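Side-chain contacts in peptidyl tryptophan dihydroxylase (PDB 7CTQ), which uses a bound FAD as a flavoprotein monooxygenase to dihydroxylate a peptidyl tryptophan, a step essential for biogenesis of the tryptophylquinone cofactor of quinohemoprotein amine dehydrogenase: residues E44-Q48 and R49-G53; N273-F276 and Q277-S281; G404-L407 and E408-V411. All coordinates share one frame; numbering follows the deposited sequence. Where two conformers were deposited one is given.

Contact 1: residues E44-Q48 and R49-G53; sequences EGVSQ and RVLEG. With FAD (flavin-adenine dinucleotide), chain C.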
loop_
_atom_site.group_PDB
_atom_site.type_symbol
_atom_site.label_atom_id
_atom_site.label_comp_id
_atom_site.label_asym_id
_atom_site.label_seq_id
_atom_site.Cartn_x
_atom_site.Cartn_y
_atom_site.Cartn_z
ATOM N N GLU A 44 -5.823 -12.761 4.919
ATOM C CA GLU A 44 -6.017 -11.353 5.187
ATOM C C GLU A 44 -7.470 -10.992 4.942
ATOM O O GLU A 44 -8.185 -11.682 4.212
ATOM C CB GLU A 44 -5.097 -10.510 4.300
ATOM C CG GLU A 44 -3.642 -10.549 4.736
ATOM C CD GLU A 44 -2.680 -10.126 3.646
ATOM O OE1 GLU A 44 -1.467 -10.023 3.938
ATOM O OE2 GLU A 44 -3.126 -9.906 2.499
ATOM N N GLY A 45 -7.907 -9.910 5.581
ATOM C CA GLY A 45 -9.221 -9.354 5.324
ATOM C C GLY A 45 -9.151 -8.381 4.161
ATOM O O GLY A 45 -8.286 -7.502 4.128
ATOM N N VAL A 46 -10.056 -8.552 3.199
ATOM C CA VAL A 46 -10.111 -7.684 2.030
ATOM C C VAL A 46 -11.510 -7.096 1.917
ATOM O O VAL A 46 -12.507 -7.740 2.257
ATOM C CB VAL A 46 -9.715 -8.424 0.729
ATOM C CG1 VAL A 46 -8.215 -8.723 0.720
ATOM C CG2 VAL A 46 -10.534 -9.707 0.554
ATOM N N SER A 47 -11.572 -5.855 1.443
ATOM C CA SER A 47 -12.831 -5.153 1.257
ATOM C C SER A 47 -13.387 -5.422 -0.141
ATOM O O SER A 47 -12.772 -6.098 -0.972
ATOM C CB SER A 47 -12.652 -3.652 1.502
ATOM O OG SER A 47 -11.821 -3.044 0.521
ATOM N N GLN A 48 -14.589 -4.892 -0.392
ATOM C CA GLN A 48 -15.192 -4.986 -1.718
ATOM C C GLN A 48 -14.370 -4.221 -2.747
ATOM O O GLN A 48 -14.228 -4.663 -3.894
ATOM C CB GLN A 48 -16.632 -4.459 -1.678
ATOM C CG GLN A 48 -16.779 -2.987 -1.251
ATOM C CD GLN A 48 -16.608 -2.769 0.250
ATOM O OE1 GLN A 48 -16.692 -3.710 1.043
ATOM N NE2 GLN A 48 -16.363 -1.521 0.642
ATOM N N ARG A 49 -13.810 -3.077 -2.343
ATOM C CA ARG A 49 -13.027 -2.249 -3.254
ATOM C C ARG A 49 -11.798 -2.997 -3.761
ATOM O O ARG A 49 -11.520 -3.008 -4.966
ATOM C CB ARG A 49 -12.614 -0.953 -2.546
ATOM C CG ARG A 49 -12.568 0.281 -3.444
ATOM C CD ARG A 49 -11.664 1.355 -2.858
ATOM N NE ARG A 49 -11.660 1.326 -1.397
ATOM C CZ ARG A 49 -10.918 2.123 -0.631
ATOM N NH1 ARG A 49 -10.111 3.023 -1.186
ATOM N NH2 ARG A 49 -10.984 2.023 0.693
ATOM N N VAL A 50 -11.059 -3.639 -2.849
ATOM C CA VAL A 50 -9.778 -4.254 -3.191
ATOM C C VAL A 50 -9.936 -5.246 -4.334
ATOM O O VAL A 50 -9.090 -5.324 -5.237
ATOM C CB VAL A 50 -9.165 -4.925 -1.948
ATOM C CG1 VAL A 50 -7.876 -5.634 -2.305
ATOM C CG2 VAL A 50 -8.915 -3.891 -0.847
ATOM N N LEU A 51 -11.027 -6.011 -4.332
ATOM C CA LEU A 51 -11.105 -7.158 -5.231
ATOM C C LEU A 51 -11.367 -6.721 -6.671
ATOM O O LEU A 51 -10.773 -7.264 -7.608
ATOM C CB LEU A 51 -12.177 -8.134 -4.719
ATOM C CG LEU A 51 -11.872 -8.945 -3.456
ATOM C CD1 LEU A 51 -13.227 -9.623 -2.883
ATOM C CD2 LEU A 51 -10.590 -9.827 -3.555
ATOM N N GLU A 52 -12.213 -5.709 -6.866
ATOM C CA GLU A 52 -12.343 -5.136 -8.201
ATOM C C GLU A 52 -11.212 -4.158 -8.509
ATOM O O GLU A 52 -10.823 -4.004 -9.675
ATOM C CB GLU A 52 -13.704 -4.460 -8.373
ATOM C CG GLU A 52 -14.818 -5.458 -8.682
ATOM C CD GLU A 52 -16.034 -5.284 -7.794
ATOM O OE1 GLU A 52 -16.953 -6.131 -7.864
ATOM O OE2 GLU A 52 -16.080 -4.287 -7.039
ATOM N N GLY A 53 -10.678 -3.486 -7.487
ATOM C CA GLY A 53 -9.400 -2.816 -7.648
ATOM C C GLY A 53 -8.304 -3.763 -8.097
ATOM O O GLY A 53 -7.406 -3.367 -8.842
HETATM P PA FAD C . 4.252 -8.880 -0.964
HETATM O O1A FAD C . 2.807 -9.158 -1.113
HETATM O O2A FAD C . 4.792 -9.221 0.418
HETATM O O5B FAD C . 5.020 -9.565 -2.139
HETATM C C5B FAD C . 6.436 -9.819 -2.066
HETATM C C4B FAD C . 6.692 -11.062 -2.876
HETATM O O4B FAD C . 8.118 -11.239 -3.035
HETATM C C3B FAD C . 6.156 -12.368 -2.280
HETATM O O3B FAD C . 5.639 -13.204 -3.313
HETATM C C2B FAD C . 7.390 -12.964 -1.592
HETATM O O2B FAD C . 7.373 -14.390 -1.538
HETATM C C1B FAD C . 8.494 -12.509 -2.547
HETATM N N9A FAD C . 9.842 -12.426 -2.004
HETATM C C8A FAD C . 10.250 -12.010 -0.769
HETATM N N7A FAD C . 11.547 -12.039 -0.582
HETATM C C5A FAD C . 12.024 -12.546 -1.777
HETATM C C6A FAD C . 13.323 -12.852 -2.233
HETATM N N6A FAD C . 14.426 -12.680 -1.504
HETATM N N1A FAD C . 13.460 -13.342 -3.493
HETATM C C2A FAD C . 12.362 -13.518 -4.232
HETATM N N3A FAD C . 11.090 -13.267 -3.901
HETATM C C4A FAD C . 10.986 -12.779 -2.662
HETATM N N1 FAD C . -3.366 -6.235 3.534
HETATM C C2 FAD C . -4.705 -6.385 3.303
HETATM O O2 FAD C . -5.230 -6.002 2.257
HETATM N N3 FAD C . -5.500 -6.990 4.254
HETATM C C4 FAD C . -5.076 -7.487 5.470
HETATM O O4 FAD C . -5.879 -8.020 6.234
HETATM C C4X FAD C . -3.655 -7.323 5.710
HETATM N N5 FAD C . -3.170 -7.761 6.841
HETATM C C5X FAD C . -1.813 -7.603 7.072
HETATM C C6 FAD C . -1.278 -8.057 8.279
HETATM C C7 FAD C . 0.075 -7.907 8.565
HETATM C C7M FAD C . 0.618 -8.412 9.876
HETATM C C8 FAD C . 0.916 -7.287 7.627
HETATM C C8M FAD C . 2.387 -7.118 7.901
HETATM C C9 FAD C . 0.388 -6.838 6.422
HETATM C C9A FAD C . -0.965 -6.984 6.141
HETATM N N10 FAD C . -1.526 -6.544 4.925
HETATM C C10 FAD C . -2.878 -6.682 4.682
HETATM C "C1'" FAD C . -0.696 -5.851 3.937
HETATM C "C2'" FAD C . -0.341 -6.688 2.719
HETATM O "O2'" FAD C . 0.194 -7.956 3.096
HETATM C "C3'" FAD C . 0.690 -5.916 1.898
HETATM O "O3'" FAD C . 0.224 -4.577 1.770
HETATM C "C4'" FAD C . 0.966 -6.458 0.500
HETATM O "O4'" FAD C . 1.055 -7.886 0.503
HETATM C "C5'" FAD C . 2.229 -5.855 -0.069
HETATM O "O5'" FAD C . 2.337 -6.238 -1.448
HETATM P P FAD C . 3.727 -6.357 -2.141
HETATM O O1P FAD C . 4.388 -4.973 -2.054
HETATM O O2P FAD C . 3.591 -6.950 -3.499
HETATM O O3P FAD C . 4.531 -7.333 -1.181
#
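Ser47 and Val50 meet where the chain leaves strand 43-46 and enters helix 48-56, with Ser47 at the N-cap position and Gly53 N already bonded to Arg49 O at 2.7 Å. The Ser47 hydroxyl points on into the first turn: its chi1 of 67° sets OG between the backbone N and the carbonyl carbon, where it lies 3.3 Å from Val50 CG2. On the other flank Val46 CG2 reaches Leu51 CD2 at 4.1 Å, the two side chains crossing at about a right angle, and Phe87 of strand 87-90 packs against both.

The strand end serves the flavin. Gly45 takes the pyrimidine edge with its backbone, Gly45 N giving a bond to FAD O4 (2.8 Å) and FAD N3 giving a straighter one to Gly45 O (2.8 Å, 163°). Two backbone bonds at adjacent positions of the pyrimidine ring would limit its rotation. The extended Glu44 side chain passes over one face of the isoalloxazine, CG 3.4 Å from FAD C4X. Its carboxylate is held from both oxygens: Glu44 OE1 accepts the ribityl hydroxyl O2' at 2.8 Å, and OE2 has a salt bridge to Arg91, which itself bonds the cofactor.

Contact 2: residues N273-F276 and Q277-S281; sequences NGIF and QSLSS. With FAD (flavin-adenine dinucleotide), chain C.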
loop_
_atom_site.group_PDB
_atom_site.type_symbol
_atom_site.label_atom_id
_atom_site.label_comp_id
_atom_site.label_asym_id
_atom_site.label_seq_id
_atom_site.Cartn_x
_atom_site.Cartn_y
_atom_site.Cartn_z
ATOM N N ASN A 273 -6.797 -2.838 4.445
ATOM C CA ASN A 273 -6.742 -2.307 3.090
ATOM C C ASN A 273 -5.325 -2.281 2.539
ATOM O O ASN A 273 -5.062 -1.552 1.579
ATOM C CB ASN A 273 -7.323 -0.896 3.049
ATOM C CG ASN A 273 -8.760 -0.877 2.599
ATOM O OD1 ASN A 273 -9.051 -0.579 1.440
ATOM N ND2 ASN A 273 -9.675 -1.198 3.513
ATOM N N GLY A 274 -4.410 -3.071 3.108
ATOM C CA GLY A 274 -3.009 -2.964 2.729
ATOM C C GLY A 274 -2.753 -3.286 1.270
ATOM O O GLY A 274 -1.960 -2.612 0.602
ATOM N N ILE A 275 -3.424 -4.317 0.746
ATOM C CA ILE A 275 -3.195 -4.704 -0.643
ATOM C C ILE A 275 -3.569 -3.559 -1.580
ATOM O O ILE A 275 -2.857 -3.275 -2.556
ATOM C CB ILE A 275 -3.965 -5.997 -0.976
ATOM C CG1 ILE A 275 -3.274 -7.203 -0.321
ATOM C CG2 ILE A 275 -4.021 -6.196 -2.463
ATOM C CD1 ILE A 275 -4.151 -8.446 -0.215
ATOM N N PHE A 276 -4.673 -2.874 -1.284
ATOM C CA PHE A 276 -5.074 -1.724 -2.089
ATOM C C PHE A 276 -4.034 -0.615 -2.007
ATOM O O PHE A 276 -3.700 0.015 -3.021
ATOM C CB PHE A 276 -6.437 -1.215 -1.619
ATOM C CG PHE A 276 -6.892 0.040 -2.314
ATOM C CD1 PHE A 276 -7.691 -0.032 -3.444
ATOM C CD2 PHE A 276 -6.526 1.297 -1.835
ATOM C CE1 PHE A 276 -8.115 1.128 -4.091
ATOM C CE2 PHE A 276 -6.947 2.455 -2.473
ATOM C CZ PHE A 276 -7.740 2.372 -3.602
ATOM N N GLN A 277 -3.538 -0.346 -0.800
ATOM C CA GLN A 277 -2.542 0.698 -0.605
ATOM C C GLN A 277 -1.238 0.359 -1.318
ATOM O O GLN A 277 -0.560 1.252 -1.846
ATOM C CB GLN A 277 -2.334 0.904 0.885
ATOM C CG GLN A 277 -3.616 1.342 1.559
ATOM C CD GLN A 277 -3.519 1.334 3.053
ATOM O OE1 GLN A 277 -2.560 0.813 3.610
ATOM N NE2 GLN A 277 -4.511 1.909 3.719
ATOM N N SER A 278 -0.882 -0.928 -1.367
ATOM C CA SER A 278 0.304 -1.335 -2.112
ATOM C C SER A 278 0.088 -1.191 -3.610
ATOM O O SER A 278 1.009 -0.808 -4.342
ATOM C CB SER A 278 0.677 -2.772 -1.749
ATOM O OG SER A 278 0.289 -3.053 -0.414
ATOM N N LEU A 279 -1.128 -1.484 -4.085
ATOM C CA LEU A 279 -1.445 -1.269 -5.496
ATOM C C LEU A 279 -1.370 0.213 -5.861
ATOM O O LEU A 279 -0.888 0.572 -6.949
ATOM C CB LEU A 279 -2.834 -1.840 -5.813
ATOM C CG LEU A 279 -3.008 -3.367 -5.768
ATOM C CD1 LEU A 279 -4.466 -3.755 -6.013
ATOM C CD2 LEU A 279 -2.084 -4.067 -6.779
ATOM N N SER A 280 -1.826 1.088 -4.958
ATOM C CA SER A 280 -1.742 2.531 -5.199
ATOM C C SER A 280 -0.306 2.978 -5.423
ATOM O O SER A 280 -0.045 3.890 -6.221
ATOM C CB SER A 280 -2.337 3.297 -4.017
ATOM O OG SER A 280 -3.707 2.972 -3.867
ATOM N N SER A 281 0.639 2.364 -4.706
ATOM C CA SER A 281 2.030 2.772 -4.827
ATOM C C SER A 281 2.615 2.345 -6.164
ATOM O O SER A 281 3.563 2.970 -6.645
ATOM C CB SER A 281 2.844 2.189 -3.673
ATOM O OG SER A 281 3.021 0.791 -3.838
HETATM P PA FAD C . 4.252 -8.880 -0.964
HETATM O O1A FAD C . 2.807 -9.158 -1.113
HETATM O O2A FAD C . 4.792 -9.221 0.418
HETATM O O5B FAD C . 5.020 -9.565 -2.139
HETATM C C5B FAD C . 6.436 -9.819 -2.066
HETATM C C4B FAD C . 6.692 -11.062 -2.876
HETATM O O4B FAD C . 8.118 -11.239 -3.035
HETATM C C3B FAD C . 6.156 -12.368 -2.280
HETATM O O3B FAD C . 5.639 -13.204 -3.313
HETATM C C2B FAD C . 7.390 -12.964 -1.592
HETATM O O2B FAD C . 7.373 -14.390 -1.538
HETATM C C1B FAD C . 8.494 -12.509 -2.547
HETATM N N9A FAD C . 9.842 -12.426 -2.004
HETATM C C8A FAD C . 10.250 -12.010 -0.769
HETATM N N7A FAD C . 11.547 -12.039 -0.582
HETATM C C5A FAD C . 12.024 -12.546 -1.777
HETATM C C6A FAD C . 13.323 -12.852 -2.233
HETATM N N6A FAD C . 14.426 -12.680 -1.504
HETATM N N1A FAD C . 13.460 -13.342 -3.493
HETATM C C2A FAD C . 12.362 -13.518 -4.232
HETATM N N3A FAD C . 11.090 -13.267 -3.901
HETATM C C4A FAD C . 10.986 -12.779 -2.662
HETATM N N1 FAD C . -3.366 -6.235 3.534
HETATM C C2 FAD C . -4.705 -6.385 3.303
HETATM O O2 FAD C . -5.230 -6.002 2.257
HETATM N N3 FAD C . -5.500 -6.990 4.254
HETATM C C4 FAD C . -5.076 -7.487 5.470
HETATM O O4 FAD C . -5.879 -8.020 6.234
HETATM C C4X FAD C . -3.655 -7.323 5.710
HETATM N N5 FAD C . -3.170 -7.761 6.841
HETATM C C5X FAD C . -1.813 -7.603 7.072
HETATM C C6 FAD C . -1.278 -8.057 8.279
HETATM C C7 FAD C . 0.075 -7.907 8.565
HETATM C C7M FAD C . 0.618 -8.412 9.876
HETATM C C8 FAD C . 0.916 -7.287 7.627
HETATM C C8M FAD C . 2.387 -7.118 7.901
HETATM C C9 FAD C . 0.388 -6.838 6.422
HETATM C C9A FAD C . -0.965 -6.984 6.141
HETATM N N10 FAD C . -1.526 -6.544 4.925
HETATM C C10 FAD C . -2.878 -6.682 4.682
HETATM C "C1'" FAD C . -0.696 -5.851 3.937
HETATM C "C2'" FAD C . -0.341 -6.688 2.719
HETATM O "O2'" FAD C . 0.194 -7.956 3.096
HETATM C "C3'" FAD C . 0.690 -5.916 1.898
HETATM O "O3'" FAD C . 0.224 -4.577 1.770
HETATM C "C4'" FAD C . 0.966 -6.458 0.500
HETATM O "O4'" FAD C . 1.055 -7.886 0.503
HETATM C "C5'" FAD C . 2.229 -5.855 -0.069
HETATM O "O5'" FAD C . 2.337 -6.238 -1.448
HETATM P P FAD C . 3.727 -6.357 -2.141
HETATM O O1P FAD C . 4.388 -4.973 -2.054
HETATM O O2P FAD C . 3.591 -6.950 -3.499
HETATM O O3P FAD C . 4.531 -7.333 -1.181
#
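Gln277 lays its side chain back over the peptide that opens helix 274-282, CG resting 3.2 Å from Asn273 O and the amide continuing past that carbonyl until NE2 comes within 4.0 Å of Asn273 CB. The segment is the first two turns of an alpha-helix whose N-terminal end faces FAD, an arrangement familiar from flavoprotein monooxygenases. The i to i+4 ladder begins with a fairly straight bond from Gln277 N to Asn273 O. Gln277 CG stands opposite the carbonyl carbon (chi1 -61°) and the chain stays extended beyond it, which carries the amide toward the helix start; Val267, Ser271 and Phe317 lie around it. With an alanine here, the stem over Asn273 O would be gone and a gap would probably open between the helix start and Phe317.

Ser280 doubles the grip on a carbonyl one turn back. Phe276 O accepts both Ser280 N and Ser280 OG, the hydroxyl (3.1 Å) standing 36° above the carbonyl plane while the amide is tilted less from it. The same hydroxyl lies 3.6 Å from Phe276 CE2, obliquely to the ring. Arg49 makes a cation-pi contact with this phenylalanine.

The flavin is met by the helix's opening residues. Gly274 has no room for a side chain, because a beta carbon would run into FAD C1'. Ile275 CG1 and CD1 pack beside FAD O2, and a backbone N-H given to that oxygen at a helix N-terminus would be expected to stabilise negative charge on that side of the flavin. The bond is almost linear, Ile275 N to FAD O2 measuring 2.9 Å with an N-H...O angle of 172°.

Contact 3: residues G404-L407 and E408-V411; sequences GRPL and EAVV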
loop_
_atom_site.group_PDB
_atom_site.type_symbol
_atom_site.label_atom_id
_atom_site.label_comp_id
_atom_site.label_asym_id
_atom_site.label_seq_id
_atom_site.Cartn_x
_atom_site.Cartn_y
_atom_site.Cartn_z
ATOM N N GLY A 404 -3.910 40.632 -9.670
ATOM C CA GLY A 404 -5.002 41.570 -9.494
ATOM C C GLY A 404 -6.002 41.660 -10.628
ATOM O O GLY A 404 -6.875 42.540 -10.590
ATOM N N ARG A 405 -5.911 40.798 -11.634
ATOM C CA ARG A 405 -6.919 40.806 -12.685
ATOM C C ARG A 405 -8.235 40.237 -12.141
ATOM O O ARG A 405 -8.226 39.239 -11.410
ATOM C CB ARG A 405 -6.446 39.997 -13.899
ATOM C CG ARG A 405 -7.281 40.258 -15.139
ATOM C CD ARG A 405 -6.834 39.498 -16.389
ATOM N NE ARG A 405 -7.524 40.036 -17.567
ATOM C CZ ARG A 405 -7.726 39.377 -18.705
ATOM N NH1 ARG A 405 -7.291 38.130 -18.849
ATOM N NH2 ARG A 405 -8.371 39.974 -19.704
ATOM N N PRO A 406 -9.376 40.868 -12.442
ATOM C CA PRO A 406 -10.650 40.377 -11.900
ATOM C C PRO A 406 -11.009 39.010 -12.458
ATOM O O PRO A 406 -10.729 38.697 -13.622
ATOM C CB PRO A 406 -11.660 41.450 -12.333
ATOM C CG PRO A 406 -10.971 42.237 -13.400
ATOM C CD PRO A 406 -9.525 42.199 -13.053
ATOM N N LEU A 407 -11.644 38.196 -11.607
ATOM C CA LEU A 407 -11.908 36.802 -11.967
ATOM C C LEU A 407 -12.710 36.706 -13.256
ATOM O O LEU A 407 -12.394 35.890 -14.130
ATOM C CB LEU A 407 -12.637 36.082 -10.826
ATOM C CG LEU A 407 -12.990 34.621 -11.114
ATOM C CD1 LEU A 407 -11.774 33.876 -11.628
ATOM C CD2 LEU A 407 -13.539 33.939 -9.880
ATOM N N GLU A 408 -13.731 37.555 -13.406
ATOM C CA GLU A 408 -14.566 37.511 -14.602
ATOM C C GLU A 408 -13.731 37.650 -15.870
ATOM O O GLU A 408 -13.911 36.889 -16.829
ATOM C CB GLU A 408 -15.637 38.600 -14.526
ATOM C CG GLU A 408 -16.748 38.279 -13.535
ATOM C CD GLU A 408 -18.135 38.202 -14.179
ATOM O OE1 GLU A 408 -18.218 38.155 -15.428
ATOM O OE2 GLU A 408 -19.140 38.186 -13.428
ATOM N N ALA A 409 -12.785 38.594 -15.878
ATOM C CA ALA A 409 -11.901 38.757 -17.032
ATOM C C ALA A 409 -10.973 37.557 -17.211
ATOM O O ALA A 409 -10.713 37.132 -18.345
ATOM C CB ALA A 409 -11.084 40.043 -16.882
ATOM N N VAL A 410 -10.461 37.001 -16.106
ATOM C CA VAL A 410 -9.484 35.913 -16.177
ATOM C C VAL A 410 -10.065 34.707 -16.904
ATOM O O VAL A 410 -9.380 34.048 -17.699
ATOM C CB VAL A 410 -8.996 35.546 -14.761
ATOM C CG1 VAL A 410 -8.161 34.277 -14.780
ATOM C CG2 VAL A 410 -8.200 36.694 -14.162
ATOM N N VAL A 411 -11.344 34.417 -16.673
ATOM C CA VAL A 411 -11.978 33.221 -17.212
ATOM C C VAL A 411 -12.825 33.518 -18.449
ATOM O O VAL A 411 -13.475 32.610 -18.981
ATOM C CB VAL A 411 -12.816 32.527 -16.126
ATOM C CG1 VAL A 411 -11.991 32.381 -14.858
ATOM C CG2 VAL A 411 -14.073 33.327 -15.835
#
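Leu407 and Val411 form the close-packed side of this short turn, Leu407 CD1 lying 3.6 Å from Val411 CG1 one helical turn later. The leucine swings CG away from its own backbone N, chi1 179°, so that CD1 reaches the valine, the two side chains meeting at a slant. Leu401 of helix 395-402 and Leu426 of helix 416-428 also touch Leu407, while Val422 touches Val411, so this face is sandwiched between the flanking helices. Val410 extends the apolar side: its CG2 sits 3.3 Å from Pro406 O and 3.7 Å from Arg405 CB, and beyond the segment it meets Ala397 and Leu401.

The other side, with Arg405, Pro406 and Glu408, faces solvent. Arg405 stretches out from CG to NE and draws its guanidinium across Ala409, with NE 3.6 Å from Ala409 CB. Ala409 O lies 3.5 Å above one face of that group, displaced toward its rim, a contact of the guanidinium face with the carbonyl oxygen. The charge is met elsewhere, by a salt bridge from Arg405 NH1 to Glu400. Pro406 adds a lighter contact, CG to Ala409 CB at 4.1 Å, and Glu408 points outward, with a long, weak ion pair to Arg423.

Two i to i+4 backbone bonds form the turn that carries both faces. Val410 N reaches Pro406 O at 3.0 Å in the carbonyl plane, and Val411 N bonds to Leu407 O with an N-H...O angle of 150°. Gly404, at positive phi (91°), ends helix 395-402 with a Schellman motif, and two residues on Pro406 takes the N-cap position of helix 407-410: a Schellman motif followed by a proline N-cap, making a short connection between two helices.

In the fold
Along the chain the three contacts come in series, and two of them share the cofactor. Contact 1, at the junction of strand 43-46 and helix 48-56, and contact 2, opening helix 274-282 near the centre of the chain, have centres 10 Å apart and touch directly: Glu44 OE2 comes 3.2 Å from Ile275 CD1, and Val50 CG2 is 3.7 Å from Phe276 CB. Elements more than two hundred residues apart thus converge on the isoalloxazine and ribityl parts of FAD. Contact 3 lies far off among the C-terminal helices, its centre 46 Å from that of contact 1 and 42 Å from that of contact 2, with nearest atoms about 32 Å away in both cases, and is surface packing remote from the flavin.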